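PDB 6G44: putative major capsid protein from Cafeteriavirus-dependent mavirus, which builds the icosahedral shell of the virophage mavirus as a double jelly-roll major capsid protein that assembles into trimeric capsomers. Local coordinates for the interface of chains A and B. Sequence-based numbering; all coordinates share one arbitrary frame. Chains: chain A/B, Putative major capsid protein.

Contacts 2 and 3 are neighbours, the centres of their C-alpha atoms about 17 Å apart, and contact 1 lies about 48 Å from each of them. In contact 1 the N-terminal segment of chain B lies against strands of chain A; in contacts 2 and 3 residues 14-16, 20 and 23-24 of chain A reach chain B, pairing in contact 3 with strand 29-34. The strand 285-289 serves twice, A:Thr285 in contact 1 and B:Ile286 in contact 2. Since the deposited assembly is a trimer, the same N-terminal arm probably ties each subunit to its neighbours through parallel strand pairing and apolar burial.

Contact 1: the interface of chains A and B. Residues chain A 285, 479, 481, 483, 489, 491; chain B 8-9, 11.
B:Pro8 and B:Pro9 meet the A:Tyr481 side chain as an extended stretch of backbone, phi/psi -61/141 at B:Pro8, running past the strands 478-483 and 488-492 of chain A. The pyrrolidine of B:Pro8 stands across the phenol at about a right angle, and its CB sits over the middle of one face, 3.7 Å from the centroid of the A:Tyr481 ring, a CH-pi contact. A:Tyr481 CG, anti to its carbonyl carbon (chi1 -59°), brings the phenol there. B:Pro9 sits beyond the CD1-CE1 rim, above the same face, its CD 3.8 Å from A:Tyr481 CD1. A:Met489 also lines B:Pro8 with its bent end, the methyl CE 3.9 Å from B:Pro8 CD. A:Phe483 adds its ring tip, CZ, near the backbone of B:Pro8, while the carboxylate oxygen OD2 of A:Asp491 lies 3.6 Å from B:Pro8 CG. Farther along, A:Leu479 and B:Leu11 reach toward each other tip to tip, with their CD1 methyls 3.6 Å apart. A:Tyr481 points its hydroxyl toward this end, where water 1 stands 2.8 Å from A:Tyr481 OH and 2.8 Å from the carbonyl O of B:Pro9. The polar end of the phenol is thus linked to the arm through water while its face is given to proline. A:Thr285, at the start of strand 285-289, borders B:Pro9 with its methyl. In the fold, the N-terminal loop of chain B lies over neighbouring strands of chain A, far from the bulk of its own subunit.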
ATOM      1  N   THR A 285     -19.784  27.792 -19.146  1.00 14.70           N
ATOM      2  CA  THR A 285     -18.351  27.983 -18.936  1.00 14.84           C
ATOM      3  C   THR A 285     -17.824  26.921 -17.981  1.00 13.95           C
ATOM      4  O   THR A 285     -18.255  26.866 -16.819  1.00 15.86           O
ATOM      5  CB  THR A 285     -18.023  29.377 -18.394  1.00 15.91           C
ATOM      6  OG1 THR A 285     -18.539  30.388 -19.288  1.00 17.68           O
ATOM      7  CG2 THR A 285     -16.530  29.565 -18.275  1.00 16.92           C
ATOM      8  N   LEU A 479      -5.900  28.532 -14.137  1.00 13.13           N
ATOM      9  CA  LEU A 479      -7.131  27.920 -14.624  1.00 13.07           C
ATOM     10  C   LEU A 479      -7.336  28.131 -16.126  1.00 12.25           C
ATOM     11  O   LEU A 479      -6.983  29.174 -16.668  1.00 14.25           O
ATOM     12  CB  LEU A 479      -8.358  28.493 -13.901  1.00 13.90           C
ATOM     13  CG  LEU A 479      -8.376  28.316 -12.386  1.00 16.01           C
ATOM     14  CD1 LEU A 479      -9.692  28.822 -11.819  1.00 16.74           C
ATOM     15  CD2 LEU A 479      -8.055  26.914 -11.905  1.00 17.38           C
ATOM     16  N   TYR A 481     -10.416  28.089 -19.055  1.00 12.18           N
ATOM     17  CA  TYR A 481     -11.852  28.320 -19.154  1.00 12.51           C
ATOM     18  C   TYR A 481     -12.328  27.962 -20.547  1.00 12.37           C
ATOM     19  O   TYR A 481     -11.740  28.415 -21.516  1.00 13.57           O
ATOM     20  CB  TYR A 481     -12.169  29.807 -18.891  1.00 12.71           C
ATOM     21  CG  TYR A 481     -11.725  30.288 -17.539  1.00 13.34           C
ATOM     22  CD1 TYR A 481     -12.566  30.173 -16.449  1.00 13.78           C
ATOM     23  CD2 TYR A 481     -10.459  30.811 -17.366  1.00 14.43           C
ATOM     24  CE1 TYR A 481     -12.146  30.590 -15.189  1.00 14.76           C
ATOM     25  CE2 TYR A 481     -10.025  31.223 -16.106  1.00 14.18           C
ATOM     26  CZ  TYR A 481     -10.886  31.112 -15.042  1.00 15.25           C
ATOM     27  OH  TYR A 481     -10.505  31.531 -13.768  1.00 16.17           O
ATOM     28  N   PHE A 483     -15.487  28.315 -22.859  1.00 13.58           N
ATOM     29  CA  PHE A 483     -16.754  29.010 -23.088  1.00 14.12           C
ATOM     30  C   PHE A 483     -17.549  28.251 -24.162  1.00 14.69           C
ATOM     31  O   PHE A 483     -16.968  27.702 -25.080  1.00 14.43           O
ATOM     32  CB  PHE A 483     -16.470  30.445 -23.493  1.00 13.92           C
ATOM     33  CG  PHE A 483     -15.705  31.225 -22.445  1.00 14.42           C
ATOM     34  CD1 PHE A 483     -16.399  31.882 -21.410  1.00 15.85           C
ATOM     35  CD2 PHE A 483     -14.332  31.317 -22.481  1.00 15.06           C
ATOM     36  CE1 PHE A 483     -15.703  32.593 -20.430  1.00 15.71           C
ATOM     37  CE2 PHE A 483     -13.641  32.028 -21.509  1.00 15.69           C
ATOM     38  CZ  PHE A 483     -14.333  32.672 -20.487  1.00 15.45           C
ATOM     39  N   MET A 489      -9.685  30.235 -22.752  1.00 14.42           N
ATOM     40  CA  MET A 489      -8.763  31.210 -22.166  1.00 15.63           C
ATOM     41  C   MET A 489      -8.036  30.531 -21.012  1.00 15.15           C
ATOM     42  O   MET A 489      -8.516  29.530 -20.489  1.00 15.32           O
ATOM     43  CB  MET A 489      -9.534  32.427 -21.629  1.00 17.19           C
ATOM     44  CG  MET A 489     -10.311  33.202 -22.699  1.00 18.66           C
ATOM     45  SD  MET A 489     -11.189  34.639 -22.029  1.00 23.36           S
ATOM     46  CE  MET A 489      -9.825  35.676 -21.563  1.00 25.44           C
ATOM     47  N   ASP A 491      -5.730  31.767 -17.264  1.00 14.69           N
ATOM     48  CA  ASP A 491      -5.299  32.907 -16.459  1.00 15.62           C
ATOM     49  C   ASP A 491      -4.940  32.433 -15.070  1.00 14.15           C
ATOM     50  O   ASP A 491      -5.585  31.517 -14.503  1.00 13.66           O
ATOM     51  CB  ASP A 491      -6.405  33.968 -16.283  1.00 17.67           C
ATOM     52  CG  ASP A 491      -6.491  34.955 -17.443  1.00 22.09           C
ATOM     53  OD1 ASP A 491      -5.491  35.615 -17.741  1.00 25.13           O
ATOM     54  OD2 ASP A 491      -7.580  35.038 -18.054  1.00 27.31           O
TER
ATOM     55  N   PRO B   8     -13.206  35.565 -18.007  1.00 21.61           N
ATOM     56  CA  PRO B   8     -13.389  34.543 -16.976  1.00 21.26           C
ATOM     57  C   PRO B   8     -14.288  35.013 -15.843  1.00 20.61           C
ATOM     58  O   PRO B   8     -14.201  36.193 -15.459  1.00 21.62           O
ATOM     59  CB  PRO B   8     -11.975  34.326 -16.448  1.00 20.86           C
ATOM     60  CG  PRO B   8     -11.106  34.661 -17.606  1.00 23.08           C
ATOM     61  CD  PRO B   8     -11.777  35.857 -18.204  1.00 21.61           C
ATOM     62  N   PRO B   9     -15.145  34.125 -15.328  1.00 19.75           N
ATOM     63  CA  PRO B   9     -16.045  34.518 -14.247  1.00 20.04           C
ATOM     64  C   PRO B   9     -15.326  34.766 -12.920  1.00 20.05           C
ATOM     65  O   PRO B   9     -14.277  34.175 -12.663  1.00 20.06           O
ATOM     66  CB  PRO B   9     -16.962  33.308 -14.118  1.00 20.63           C
ATOM     67  CG  PRO B   9     -16.066  32.156 -14.475  1.00 20.26           C
ATOM     68  CD  PRO B   9     -15.273  32.681 -15.634  1.00 19.23           C
ATOM     69  N   LEU B  11     -14.576  34.243  -9.149  1.00 17.64           N
ATOM     70  CA  LEU B  11     -14.591  33.102  -8.236  1.00 16.75           C
ATOM     71  C   LEU B  11     -14.311  33.598  -6.819  1.00 16.56           C
ATOM     72  O   LEU B  11     -13.436  34.440  -6.626  1.00 18.04           O
ATOM     73  CB  LEU B  11     -13.507  32.082  -8.637  1.00 15.83           C
ATOM     74  CG  LEU B  11     -13.682  31.518 -10.062  1.00 16.11           C
ATOM     75  CD1 LEU B  11     -12.504  30.634 -10.427  1.00 16.09           C
ATOM     76  CD2 LEU B  11     -14.981  30.749 -10.191  1.00 16.55           C
TER
HETATM   77  O   HOH W   1     -11.590  33.662 -12.384  1.00 19.85           O

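Contact 2: the interface of chains A and B. Residues chain A 20, 23-24; chain B 68, 220-221, 282-283, 286.
A:Trp23 is sunk among side chains of chain B, with 95 Å² of its surface hidden by the partner. The ring contact is made by B:Pro283: its CD lies over a face of the five-membered ring, 3.8 Å from the centroid of that A:Trp23 ring, as a CH-pi contact. B:Ile282 packs on the same face, placing its branch methyl CG2 4.0 Å above the middle of the indole plane, while CG1 comes 3.8 Å from A:Trp23 CZ2. B:Ile286 joins them on that face, its CD1 3.9 Å from A:Trp23 CE3. To the other side, near the CE3 rim, lies the CG1 methyl of B:Val220, anti to its backbone N (chi1 177°) and 3.8 Å from A:Trp23 CE3. B:Pro221 crosses the indole at about a right angle, CD 3.8 Å from A:Trp23 CZ3, and its carbonyl O lies at the indole edge, in plane. The A:Pro24 ring and B:Val220 point toward each other, with A:Pro24 CD 3.9 Å from B:Val220 CG2; A:Ala20 CB packs near the backbone of B:Val220. Apolar neighbours on several sides probably limit how the indole can turn. In the fold, A:Trp23 follows the 3-10 helix 19-21, and its pocket is built mainly by chain B loops around 220-221 and 282-283 and the start of strand 285-289.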
ATOM      1  N   ALA A  20     -22.508  -1.579  10.522  1.00 16.50           N
ATOM      2  CA  ALA A  20     -23.403  -2.749  10.379  1.00 18.83           C
ATOM      3  C   ALA A  20     -24.748  -2.529  11.067  1.00 19.32           C
ATOM      4  O   ALA A  20     -25.759  -3.070  10.622  1.00 21.21           O
ATOM      5  CB  ALA A  20     -22.721  -3.992  10.922  1.00 20.03           C
ATOM      6  N   TRP A  23     -28.803  -0.347   9.822  1.00 15.49           N
ATOM      7  CA  TRP A  23     -29.441  -1.421   9.061  1.00 14.54           C
ATOM      8  C   TRP A  23     -29.924  -0.904   7.718  1.00 14.88           C
ATOM      9  O   TRP A  23     -30.598   0.133   7.679  1.00 14.97           O
ATOM     10  CB  TRP A  23     -30.667  -1.994   9.786  1.00 14.41           C
ATOM     11  CG  TRP A  23     -30.395  -2.475  11.140  1.00 14.44           C
ATOM     12  CD1 TRP A  23     -30.621  -1.801  12.304  1.00 14.72           C
ATOM     13  CD2 TRP A  23     -29.869  -3.751  11.505  1.00 14.02           C
ATOM     14  NE1 TRP A  23     -30.276  -2.575  13.364  1.00 14.81           N
ATOM     15  CE2 TRP A  23     -29.800  -3.778  12.914  1.00 14.35           C
ATOM     16  CE3 TRP A  23     -29.438  -4.861  10.784  1.00 13.99           C
ATOM     17  CZ2 TRP A  23     -29.312  -4.876  13.611  1.00 14.11           C
ATOM     18  CZ3 TRP A  23     -28.979  -5.951  11.465  1.00 14.18           C
ATOM     19  CH2 TRP A  23     -28.908  -5.955  12.867  1.00 14.36           C
ATOM     20  N   PRO A  24     -29.617  -1.612   6.612  1.00 13.41           N
ATOM     21  CA  PRO A  24     -30.163  -1.160   5.328  1.00 13.60           C
ATOM     22  C   PRO A  24     -31.643  -1.472   5.239  1.00 14.33           C
ATOM     23  O   PRO A  24     -32.034  -2.632   5.453  1.00 14.62           O
ATOM     24  CB  PRO A  24     -29.347  -1.933   4.274  1.00 13.45           C
ATOM     25  CG  PRO A  24     -28.165  -2.436   5.014  1.00 13.68           C
ATOM     26  CD  PRO A  24     -28.657  -2.715   6.398  1.00 13.38           C
TER
ATOM     27  N   LEU B  68     -28.745 -12.446  16.754  1.00 10.47           N
ATOM     28  CA  LEU B  68     -27.956 -11.989  15.622  1.00 11.08           C
ATOM     29  C   LEU B  68     -26.816 -12.953  15.288  1.00 10.73           C
ATOM     30  O   LEU B  68     -26.138 -13.461  16.178  1.00 11.95           O
ATOM     31  CB  LEU B  68     -27.415 -10.593  15.881  1.00 10.96           C
ATOM     32  CG  LEU B  68     -28.461  -9.513  16.149  1.00 11.46           C
ATOM     33  CD1 LEU B  68     -27.762  -8.168  16.334  1.00 12.08           C
ATOM     34  CD2 LEU B  68     -29.526  -9.435  15.080  1.00 12.35           C
ATOM     35  N   VAL B 220     -23.285  -6.606   7.733  1.00 12.21           N
ATOM     36  CA  VAL B 220     -24.596  -6.514   8.377  1.00 11.88           C
ATOM     37  C   VAL B 220     -24.979  -7.936   8.845  1.00 11.59           C
ATOM     38  O   VAL B 220     -24.931  -8.870   8.069  1.00 11.43           O
ATOM     39  CB  VAL B 220     -25.654  -5.922   7.426  1.00 12.05           C
ATOM     40  CG1 VAL B 220     -27.055  -5.900   8.076  1.00 12.17           C
ATOM     41  CG2 VAL B 220     -25.252  -4.502   6.997  1.00 12.24           C
ATOM     42  N   PRO B 221     -25.375  -8.085  10.128  1.00 11.48           N
ATOM     43  CA  PRO B 221     -25.780  -9.384  10.632  1.00 12.16           C
ATOM     44  C   PRO B 221     -27.109  -9.893  10.087  1.00 11.45           C
ATOM     45  O   PRO B 221     -27.936  -9.114   9.611  1.00 11.37           O
ATOM     46  CB  PRO B 221     -25.941  -9.151  12.139  1.00 13.02           C
ATOM     47  CG  PRO B 221     -25.511  -7.782  12.424  1.00 13.56           C
ATOM     48  CD  PRO B 221     -25.394  -7.042  11.159  1.00 12.57           C
ATOM     49  N   ILE B 282     -35.057  -3.528  15.876  1.00 19.97           N
ATOM     50  CA  ILE B 282     -34.457  -3.743  14.567  1.00 19.41           C
ATOM     51  C   ILE B 282     -35.543  -3.532  13.527  1.00 18.28           C
ATOM     52  O   ILE B 282     -36.676  -3.892  13.752  1.00 17.97           O
ATOM     53  CB  ILE B 282     -33.838  -5.153  14.511  1.00 20.00           C
ATOM     54  CG1 ILE B 282     -32.642  -5.196  15.480  1.00 21.44           C
ATOM     55  CG2 ILE B 282     -33.422  -5.550  13.093  1.00 20.40           C
ATOM     56  CD1 ILE B 282     -32.182  -6.608  15.786  1.00 21.83           C
ATOM     57  N   PRO B 283     -35.204  -2.980  12.356  1.00 17.97           N
ATOM     58  CA  PRO B 283     -36.293  -2.744  11.389  1.00 17.79           C
ATOM     59  C   PRO B 283     -37.022  -3.971  10.877  1.00 16.66           C
ATOM     60  O   PRO B 283     -36.508  -5.113  10.878  1.00 17.00           O
ATOM     61  CB  PRO B 283     -35.580  -2.045  10.228  1.00 19.35           C
ATOM     62  CG  PRO B 283     -34.355  -1.453  10.828  1.00 20.64           C
ATOM     63  CD  PRO B 283     -33.927  -2.394  11.899  1.00 19.66           C
ATOM     64  N   ILE B 286     -34.957  -5.899   6.557  1.00 13.68           N
ATOM     65  CA  ILE B 286     -33.519  -5.620   6.384  1.00 13.20           C
ATOM     66  C   ILE B 286     -33.122  -6.057   4.991  1.00 12.70           C
ATOM     67  O   ILE B 286     -33.534  -7.133   4.513  1.00 12.69           O
ATOM     68  CB  ILE B 286     -32.631  -6.326   7.428  1.00 13.97           C
ATOM     69  CG1 ILE B 286     -33.060  -5.992   8.867  1.00 14.32           C
ATOM     70  CG2 ILE B 286     -31.161  -5.968   7.242  1.00 14.08           C
ATOM     71  CD1 ILE B 286     -32.515  -6.992   9.882  1.00 15.05           C
TER

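Contact 3: the interface of chains A and B. Residues chain A 14-16; chain B 32-35, 278.
A parallel beta pairing joins the two subunits here: A:Val14, A:Leu15 and A:Gln16 of strand 13-16 run alongside B:Ala32, B:Ser33 and B:Arg34 of strand 29-34. The backbone bonds alternate in direction. B:Ser33 N donates to A:Val14 O at 2.9 Å, A:Gln16 N donates to B:Ser33 O at 2.9 Å, and B:Ile35 N donates to A:Gln16 O at 3.0 Å. Side chains flank the pairing. A:Leu15 spreads its two methyls over different neighbours: CD1 is 3.6 Å from CG of B:Glu278, whose aliphatic stem crosses it at about a right angle, and CD2 is 3.6 Å from B:Ser33 CB. A:Gln16 and B:Arg34 lie side by side and point the same way, both first torsions extended away from the backbone N (chi1 -175° and -168°). The CG of A:Gln16 rests on one face of the B:Arg34 guanidinium, toward its rim and 3.7 Å from NH1, and the amide and guanidinium planes are 34° apart. A:Val14 meets the partner strand with CG2, 3.9 Å from B:Ala32 CB. In the fold, strand 13-16 of the N-terminal arm pairs in parallel with strand 29-34 of chain B, with the 3-10 helix 277-279 of chain B alongside, before chain A enters its 3-10 helix 19-21.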
ATOM      1  N   VAL A  14     -21.499  10.388  23.009  1.00 15.92           N
ATOM      2  CA  VAL A  14     -22.140   9.582  21.960  1.00 16.23           C
ATOM      3  C   VAL A  14     -21.710   8.129  22.146  1.00 16.31           C
ATOM      4  O   VAL A  14     -20.756   7.840  22.842  1.00 16.42           O
ATOM      5  CB  VAL A  14     -21.750  10.057  20.533  1.00 16.21           C
ATOM      6  CG1 VAL A  14     -22.149  11.509  20.333  1.00 16.67           C
ATOM      7  CG2 VAL A  14     -20.269   9.867  20.258  1.00 16.26           C
ATOM      8  N   LEU A  15     -22.427   7.212  21.510  1.00 17.51           N
ATOM      9  CA  LEU A  15     -22.004   5.805  21.492  1.00 18.96           C
ATOM     10  C   LEU A  15     -21.527   5.398  20.114  1.00 18.24           C
ATOM     11  O   LEU A  15     -22.356   5.250  19.208  1.00 19.50           O
ATOM     12  CB  LEU A  15     -23.144   4.887  21.898  1.00 21.00           C
ATOM     13  CG  LEU A  15     -23.733   5.004  23.283  1.00 21.65           C
ATOM     14  CD1 LEU A  15     -24.686   3.828  23.488  1.00 22.57           C
ATOM     15  CD2 LEU A  15     -22.655   4.998  24.343  1.00 22.01           C
ATOM     16  N   GLN A  16     -20.234   5.212  19.943  1.00 17.36           N
ATOM     17  CA  GLN A  16     -19.677   4.722  18.686  1.00 18.68           C
ATOM     18  C   GLN A  16     -20.189   3.307  18.448  1.00 19.27           C
ATOM     19  O   GLN A  16     -20.132   2.476  19.339  1.00 18.94           O
ATOM     20  CB  GLN A  16     -18.150   4.722  18.727  1.00 20.78           C
ATOM     21  CG  GLN A  16     -17.454   4.328  17.419  1.00 23.69           C
ATOM     22  CD  GLN A  16     -17.693   5.331  16.315  1.00 27.35           C
ATOM     23  OE1 GLN A  16     -17.473   6.523  16.499  1.00 30.52           O
ATOM     24  NE2 GLN A  16     -18.171   4.851  15.156  1.00 31.40           N
TER
ATOM     25  N   ALA B  32     -16.852   9.642  22.911  1.00 14.65           N
ATOM     26  CA  ALA B  32     -17.548   8.395  22.607  1.00 14.66           C
ATOM     27  C   ALA B  32     -17.321   7.321  23.665  1.00 15.26           C
ATOM     28  O   ALA B  32     -16.203   7.136  24.126  1.00 16.48           O
ATOM     29  CB  ALA B  32     -17.111   7.889  21.244  1.00 14.81           C
ATOM     30  N   SER B  33     -18.387   6.611  24.007  1.00 15.17           N
ATOM     31  CA  SER B  33     -18.285   5.236  24.503  1.00 14.79           C
ATOM     32  C   SER B  33     -18.498   4.344  23.281  1.00 15.70           C
ATOM     33  O   SER B  33     -18.339   4.795  22.141  1.00 16.73           O
ATOM     34  CB  SER B  33     -19.261   4.952  25.654  1.00 14.92           C
ATOM     35  OG  SER B  33     -19.071   3.631  26.146  1.00 14.24           O
ATOM     36  N   ARG B  34     -18.787   3.073  23.487  1.00 15.67           N
ATOM     37  CA  ARG B  34     -18.827   2.159  22.366  1.00 15.79           C
ATOM     38  C   ARG B  34     -19.726   0.957  22.617  1.00 15.08           C
ATOM     39  O   ARG B  34     -19.815   0.462  23.732  1.00 14.81           O
ATOM     40  CB  ARG B  34     -17.420   1.669  22.073  1.00 16.92           C
ATOM     41  CG  ARG B  34     -17.282   0.943  20.761  1.00 18.11           C
ATOM     42  CD  ARG B  34     -15.861   0.489  20.558  1.00 19.89           C
ATOM     43  NE  ARG B  34     -15.005   1.618  20.234  1.00 25.82           N
ATOM     44  CZ  ARG B  34     -14.701   2.036  19.007  1.00 25.08           C
ATOM     45  NH1 ARG B  34     -15.155   1.423  17.913  1.00 30.22           N
ATOM     46  NH2 ARG B  34     -13.915   3.068  18.867  1.00 28.00           N
ATOM     47  N   ILE B  35     -20.402   0.532  21.542  1.00 14.80           N
ATOM     48  CA  ILE B  35     -20.968  -0.816  21.449  1.00 15.77           C
ATOM     49  C   ILE B  35     -20.339  -1.469  20.230  1.00 15.72           C
ATOM     50  O   ILE B  35     -19.839  -0.789  19.345  1.00 15.77           O
ATOM     51  CB  ILE B  35     -22.510  -0.801  21.374  1.00 17.49           C
ATOM     52  CG1 ILE B  35     -23.027   0.037  20.204  1.00 18.32           C
ATOM     53  CG2 ILE B  35     -23.071  -0.319  22.701  1.00 18.61           C
ATOM     54  CD1 ILE B  35     -24.523  -0.092  19.970  1.00 19.55           C
ATOM     55  N   GLU B 278     -29.066  -0.632  23.259  1.00 20.79           N
ATOM     56  CA  GLU B 278     -28.958   0.720  22.721  1.00 21.85           C
ATOM     57  C   GLU B 278     -29.396   0.909  21.274  1.00 22.30           C
ATOM     58  O   GLU B 278     -29.634   2.038  20.859  1.00 25.17           O
ATOM     59  CB  GLU B 278     -27.530   1.230  22.890  1.00 21.11           C
ATOM     60  CG  GLU B 278     -27.052   1.300  24.342  1.00 20.93           C
ATOM     61  CD  GLU B 278     -26.184   0.125  24.793  1.00 22.46           C
ATOM     62  OE1 GLU B 278     -25.272   0.321  25.645  1.00 22.85           O
ATOM     63  OE2 GLU B 278     -26.446  -1.015  24.363  1.00 21.45           O
TER